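Local coordinates for alpha-/beta-galactoside alpha-2,3-sialyltransferase (Photobacterium phosphoreum, PDB 2ZWI), which probably transfers sialic acid to alpha- and beta-galactosides in alpha-2,3 linkage and binds cytidine monophosphate, at residues Asn2-Val7 against Lys76-Gly81; Ile34-Tyr39 against Gly52-Asn57. All coordinates share one frame; numbering follows the deposited sequence. Where two conformers were deposited one is given.

Contact 1. Residues Asn2-Val7 against Lys76-Gly81; sequences NKTIEV and KVIING
Strand residues 76-81 run parallel to residues 3-7, with the axes 4.7 Å apart at an angle of 12°. K76 uses both backbone groups. Its N donates to K3 O, and its O takes the N-H of I5. Its side chain leaves with CG anti to the backbone N and bends at chi3 (73°), which lays CE beside T4 OG1 at 3.9 Å. In the conformer given, T4 OG1 is buried by the contact with no polar partner. V77 lies on the other face with I5 and V7. The V77 and V7 side chains cross obliquely, with V77 CG1, anti to its backbone N, 3.8 Å from V7 CG2. Helix 58-70 packs on I5, V7 and V77, and helix 86-98 on V77 and I79. I78 donates its N to I5 O. Its O receives V7 N at 2.7 Å, almost straight (175°) and nearly along the C=O axis. I79 lies alongside V7, pointing the same way, with CG2 4.0 Å from V7 CG1. N80 N closes the series on V7 O at 2.7 Å. N80 OD1 sits 3.0 Å from V7 O, a probably unfavourable meeting of two acceptors. Backbone bonds thus fix the register, while the apolar I5, V7, V77 and I79 face suits burial under helices.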
loop_
_atom_site.group_PDB
_atom_site.type_symbol
_atom_site.label_atom_id
_atom_site.label_comp_id
_atom_site.label_asym_id
_atom_site.label_seq_id
_atom_site.Cartn_x
_atom_site.Cartn_y
_atom_site.Cartn_z
ATOM N N ASN A 2 -7.411 5.022 31.966
ATOM C CA ASN A 2 -8.404 4.343 31.145
ATOM C C ASN A 2 -8.394 4.831 29.694
ATOM O O ASN A 2 -9.261 4.457 28.890
ATOM C CB ASN A 2 -9.805 4.498 31.756
ATOM C CG ASN A 2 -10.187 5.953 32.000
ATOM O OD1 ASN A 2 -9.368 6.867 31.840
ATOM N ND2 ASN A 2 -11.440 6.175 32.398
ATOM N N LYS A 3 -7.418 5.666 29.352
ATOM C CA LYS A 3 -7.386 6.232 28.005
ATOM C C LYS A 3 -6.533 5.454 27.015
ATOM O O LYS A 3 -5.491 4.897 27.369
ATOM C CB LYS A 3 -7.006 7.715 28.025
ATOM C CG LYS A 3 -8.031 8.568 28.764
ATOM C CD LYS A 3 -7.820 10.055 28.546
ATOM C CE LYS A 3 -6.510 10.540 29.136
ATOM N NZ LYS A 3 -6.519 12.030 29.327
ATOM N N THR A 4 -7.024 5.384 25.781
ATOM C CA THR A 4 -6.240 4.821 24.698
ATOM C C THR A 4 -5.910 5.894 23.672
ATOM O O THR A 4 -6.768 6.662 23.253
ATOM C CB THR A 4 -6.884 3.557 24.055
ATOM O OG1 THR A 4 -6.515 3.476 22.671
ATOM C CG2 THR A 4 -8.390 3.580 24.174
ATOM N N ILE A 5 -4.633 5.960 23.312
ATOM C CA ILE A 5 -4.154 6.861 22.279
ATOM C C ILE A 5 -3.883 6.033 21.029
ATOM O O ILE A 5 -3.260 4.983 21.111
ATOM C CB ILE A 5 -2.845 7.578 22.723
ATOM C CG1 ILE A 5 -3.108 8.480 23.931
ATOM C CG2 ILE A 5 -2.229 8.398 21.584
ATOM C CD1 ILE A 5 -1.832 9.013 24.526
ATOM N N GLU A 6 -4.348 6.519 19.879
ATOM C CA GLU A 6 -4.106 5.878 18.588
ATOM C C GLU A 6 -3.056 6.660 17.801
ATOM O O GLU A 6 -3.196 7.865 17.590
ATOM C CB GLU A 6 -5.411 5.784 17.792
ATOM C CG GLU A 6 -6.506 4.977 18.478
ATOM C CD GLU A 6 -7.872 5.094 17.791
ATOM O OE1 GLU A 6 -7.945 5.473 16.593
ATOM O OE2 GLU A 6 -8.882 4.797 18.459
ATOM N N VAL A 7 -1.999 5.971 17.380
ATOM C CA VAL A 7 -0.890 6.593 16.649
ATOM C C VAL A 7 -0.963 6.118 15.200
ATOM O O VAL A 7 -1.120 4.923 14.947
ATOM C CB VAL A 7 0.490 6.203 17.259
ATOM C CG1 VAL A 7 1.641 6.650 16.367
ATOM C CG2 VAL A 7 0.649 6.796 18.654
ATOM N N LYS A 76 -3.445 2.405 27.133
ATOM C CA LYS A 76 -3.014 1.704 25.923
ATOM C C LYS A 76 -2.625 2.657 24.792
ATOM O O LYS A 76 -3.205 3.726 24.647
ATOM C CB LYS A 76 -4.131 0.752 25.456
ATOM C CG LYS A 76 -3.939 0.124 24.070
ATOM C CD LYS A 76 -4.975 -0.954 23.771
ATOM C CE LYS A 76 -6.359 -0.378 23.487
ATOM N NZ LYS A 76 -7.387 -1.446 23.284
ATOM N N VAL A 77 -1.644 2.244 23.990
ATOM C CA VAL A 77 -1.315 2.921 22.730
ATOM C C VAL A 77 -1.459 1.895 21.593
ATOM O O VAL A 77 -0.868 0.803 21.635
ATOM C CB VAL A 77 0.123 3.537 22.739
ATOM C CG1 VAL A 77 0.472 4.168 21.381
ATOM C CG2 VAL A 77 0.259 4.570 23.859
ATOM N N ILE A 78 -2.287 2.231 20.608
ATOM C CA ILE A 78 -2.363 1.457 19.380
ATOM C C ILE A 78 -1.527 2.185 18.330
ATOM O O ILE A 78 -1.802 3.340 18.009
ATOM C CB ILE A 78 -3.832 1.269 18.888
ATOM C CG1 ILE A 78 -4.725 0.743 20.028
ATOM C CG2 ILE A 78 -3.877 0.299 17.705
ATOM C CD1 ILE A 78 -6.200 0.657 19.669
ATOM N N ILE A 79 -0.492 1.524 17.823
ATOM C CA ILE A 79 0.350 2.110 16.789
ATOM C C ILE A 79 -0.003 1.504 15.425
ATOM O O ILE A 79 0.011 0.286 15.252
ATOM C CB ILE A 79 1.867 1.922 17.067
ATOM C CG1 ILE A 79 2.222 2.278 18.520
ATOM C CG2 ILE A 79 2.699 2.772 16.090
ATOM C CD1 ILE A 79 3.557 1.698 18.983
ATOM N N ASN A 80 -0.331 2.382 14.481
ATOM C CA ASN A 80 -0.689 1.998 13.130
ATOM C C ASN A 80 0.410 2.491 12.185
ATOM O O ASN A 80 0.682 3.693 12.113
ATOM C CB ASN A 80 -2.062 2.584 12.770
ATOM C CG ASN A 80 -3.148 2.211 13.793
ATOM O OD1 ASN A 80 -3.328 2.871 14.822
ATOM N ND2 ASN A 80 -3.876 1.153 13.499
ATOM N N GLY A 81 1.044 1.563 11.475
ATOM C CA GLY A 81 2.233 1.877 10.683
ATOM C C GLY A 81 2.332 1.189 9.335
ATOM O O GLY A 81 1.374 0.591 8.849
#

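Contact 2. Residues Ile34-Tyr39 against Gly52-Asn57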
loop_
_atom_site.group_PDB
_atom_site.type_symbol
_atom_site.label_atom_id
_atom_site.label_comp_id
_atom_site.label_asym_id
_atom_site.label_seq_id
_atom_site.Cartn_x
_atom_site.Cartn_y
_atom_site.Cartn_z
ATOM N N ILE A 34 -1.003 11.781 14.586
ATOM C CA ILE A 34 -0.882 11.427 13.174
ATOM C C ILE A 34 0.364 12.054 12.523
ATOM O O ILE A 34 0.639 13.249 12.696
ATOM C CB ILE A 34 -2.148 11.857 12.382
ATOM C CG1 ILE A 34 -3.424 11.235 12.982
ATOM C CG2 ILE A 34 -2.026 11.476 10.920
ATOM C CD1 ILE A 34 -4.710 11.793 12.383
ATOM N N SER A 35 1.122 11.246 11.787
ATOM C CA SER A 35 2.243 11.756 11.017
ATOM C C SER A 35 2.352 10.988 9.703
ATOM O O SER A 35 2.917 9.887 9.662
ATOM C CB SER A 35 3.541 11.645 11.811
ATOM O OG SER A 35 4.581 12.296 11.111
ATOM N N TRP A 36 1.796 11.582 8.644
ATOM C CA TRP A 36 1.775 10.993 7.313
ATOM C C TRP A 36 2.623 11.855 6.385
ATOM O O TRP A 36 2.287 13.009 6.133
ATOM C CB TRP A 36 0.334 10.927 6.772
ATOM C CG TRP A 36 -0.633 9.979 7.506
ATOM C CD1 TRP A 36 -0.359 8.730 8.002
ATOM C CD2 TRP A 36 -2.030 10.204 7.751
ATOM N NE1 TRP A 36 -1.494 8.176 8.559
ATOM C CE2 TRP A 36 -2.533 9.057 8.417
ATOM C CE3 TRP A 36 -2.907 11.266 7.474
ATOM C CZ2 TRP A 36 -3.870 8.946 8.826
ATOM C CZ3 TRP A 36 -4.240 11.149 7.870
ATOM C CH2 TRP A 36 -4.707 9.993 8.542
ATOM N N SER A 37 3.708 11.288 5.864
ATOM C CA SER A 37 4.633 12.025 4.992
ATOM C C SER A 37 3.962 12.651 3.763
ATOM O O SER A 37 4.245 13.795 3.415
ATOM C CB SER A 37 5.798 11.118 4.551
ATOM O OG SER A 37 6.551 10.674 5.673
ATOM N N ARG A 38 3.070 11.904 3.122
ATOM C CA ARG A 38 2.485 12.327 1.846
ATOM C C ARG A 38 1.152 13.061 2.024
ATOM O O ARG A 38 0.583 13.578 1.054
ATOM C CB ARG A 38 2.308 11.124 0.909
ATOM C CG ARG A 38 3.606 10.410 0.506
ATOM C CD ARG A 38 4.226 11.022 -0.746
ATOM N NE ARG A 38 3.362 10.839 -1.909
ATOM C CZ ARG A 38 3.471 9.844 -2.787
ATOM N NH1 ARG A 38 4.422 8.920 -2.651
ATOM N NH2 ARG A 38 2.621 9.771 -3.803
ATOM N N TYR A 39 0.661 13.103 3.260
ATOM C CA TYR A 39 -0.627 13.719 3.548
ATOM C C TYR A 39 -0.603 14.627 4.778
ATOM O O TYR A 39 -1.188 14.280 5.800
ATOM C CB TYR A 39 -1.709 12.632 3.701
ATOM C CG TYR A 39 -2.215 12.122 2.380
ATOM C CD1 TYR A 39 -3.199 12.815 1.685
ATOM C CD2 TYR A 39 -1.690 10.965 1.809
ATOM C CE1 TYR A 39 -3.659 12.369 0.468
ATOM C CE2 TYR A 39 -2.148 10.506 0.579
ATOM C CZ TYR A 39 -3.128 11.221 -0.082
ATOM O OH TYR A 39 -3.602 10.797 -1.297
ATOM N N GLY A 52 -7.866 14.497 16.535
ATOM C CA GLY A 52 -6.498 14.246 16.130
ATOM C C GLY A 52 -5.593 15.446 16.230
ATOM O O GLY A 52 -6.058 16.596 16.210
ATOM N N SER A 53 -4.297 15.159 16.347
ATOM C CA SER A 53 -3.229 16.135 16.155
ATOM C C SER A 53 -2.306 15.607 15.061
ATOM O O SER A 53 -2.008 14.410 15.014
ATOM C CB SER A 53 -2.418 16.333 17.437
ATOM O OG SER A 53 -3.230 16.861 18.471
ATOM N N PHE A 54 -1.861 16.512 14.193
ATOM C CA PHE A 54 -0.916 16.181 13.140
ATOM C C PHE A 54 0.474 16.683 13.480
ATOM O O PHE A 54 0.641 17.801 13.990
ATOM C CB PHE A 54 -1.365 16.752 11.791
ATOM C CG PHE A 54 -0.605 16.181 10.624
ATOM C CD1 PHE A 54 -0.976 14.958 10.074
ATOM C CD2 PHE A 54 0.506 16.843 10.107
ATOM C CE1 PHE A 54 -0.258 14.401 9.025
ATOM C CE2 PHE A 54 1.228 16.300 9.041
ATOM C CZ PHE A 54 0.851 15.077 8.503
ATOM N N PHE A 55 1.464 15.850 13.178
ATOM C CA PHE A 55 2.870 16.138 13.429
ATOM C C PHE A 55 3.624 15.988 12.121
ATOM O O PHE A 55 3.417 15.015 11.392
ATOM C CB PHE A 55 3.405 15.184 14.497
ATOM C CG PHE A 55 2.678 15.297 15.799
ATOM C CD1 PHE A 55 3.080 16.222 16.755
ATOM C CD2 PHE A 55 1.559 14.515 16.054
ATOM C CE1 PHE A 55 2.392 16.344 17.956
ATOM C CE2 PHE A 55 0.871 14.631 17.234
ATOM C CZ PHE A 55 1.283 15.547 18.191
ATOM N N LYS A 56 4.468 16.970 11.813
ATOM C CA LYS A 56 5.223 16.974 10.564
ATOM C C LYS A 56 6.311 15.912 10.540
ATOM O O LYS A 56 6.736 15.491 9.465
ATOM C CB LYS A 56 5.835 18.351 10.299
ATOM C CG LYS A 56 4.834 19.417 9.883
ATOM C CD LYS A 56 5.372 20.795 10.238
ATOM C CE LYS A 56 4.455 21.910 9.757
ATOM N NZ LYS A 56 4.710 22.232 8.327
ATOM N N ASN A 57 6.769 15.484 11.716
ATOM C CA ASN A 57 7.770 14.422 11.791
ATOM C C ASN A 57 7.631 13.510 13.010
ATOM O O ASN A 57 6.952 13.848 13.984
ATOM C CB ASN A 57 9.189 15.004 11.702
ATOM C CG ASN A 57 9.458 16.047 12.766
ATOM O OD1 ASN A 57 9.308 15.789 13.958
ATOM N ND2 ASN A 57 9.862 17.239 12.337
#
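The tight part of this contact centres on I34 and F54, the one parallel bridge pair between strands set at 42°. I34 N donates to S53 O, and I34 O receives F55 N at 2.8 Å, nearly along its C=O axis. F54 has CG anti to the backbone N (chi1 -167°), so its ring swings across to the other segment. I34 O lies over one ring face. I34 CG2 reaches F54 CD1 at 3.7 Å, the two side chains crossing at about a right angle. The same CG2 sits 3.3 Å above the W36 ring plane, over its centre. W36 O meets the edge of the F54 ring in plane, 3.5 Å from CZ. Y39 O is 3.4 Å from F54 CE1. S35 OG, anti to its backbone N, donates to F55 O at 3.0 Å, although its position is less certain. Beyond these groups the contact loosens. The exposed K56 contributes little. N57 turns away and caps the next helix through OD1 on E60 N. I34-W36, the end of strand 31-36, and strand 52-54 belong to a beta-alpha-beta unit with helix 44-50, at the outer edge of the parallel sheet in a GT-B-type sialyltransferase.

From the N terminus, strand 3-10 comes first and leads through helix 14-26 to strand 31-36. The chain then passes through helix 44-50 to strand 52-54, where contact 2 closes the shorter loop. Helix 58-70 follows, and strand 74-82 returns beside strand 3-10 to close the longer loop at contact 1. Contact 2 is thus nested inside contact 1. Their centres are 15 Å apart, and they do not touch. Both belong to one parallel sheet, in which strands 3-10 and 31-36 are neighbours. Contact 1 joins inner strands away from the annotated sites. Contact 2 adds the edge strand, and the side chain of Y39 lies about 8 Å from the bound cytidine monophosphate.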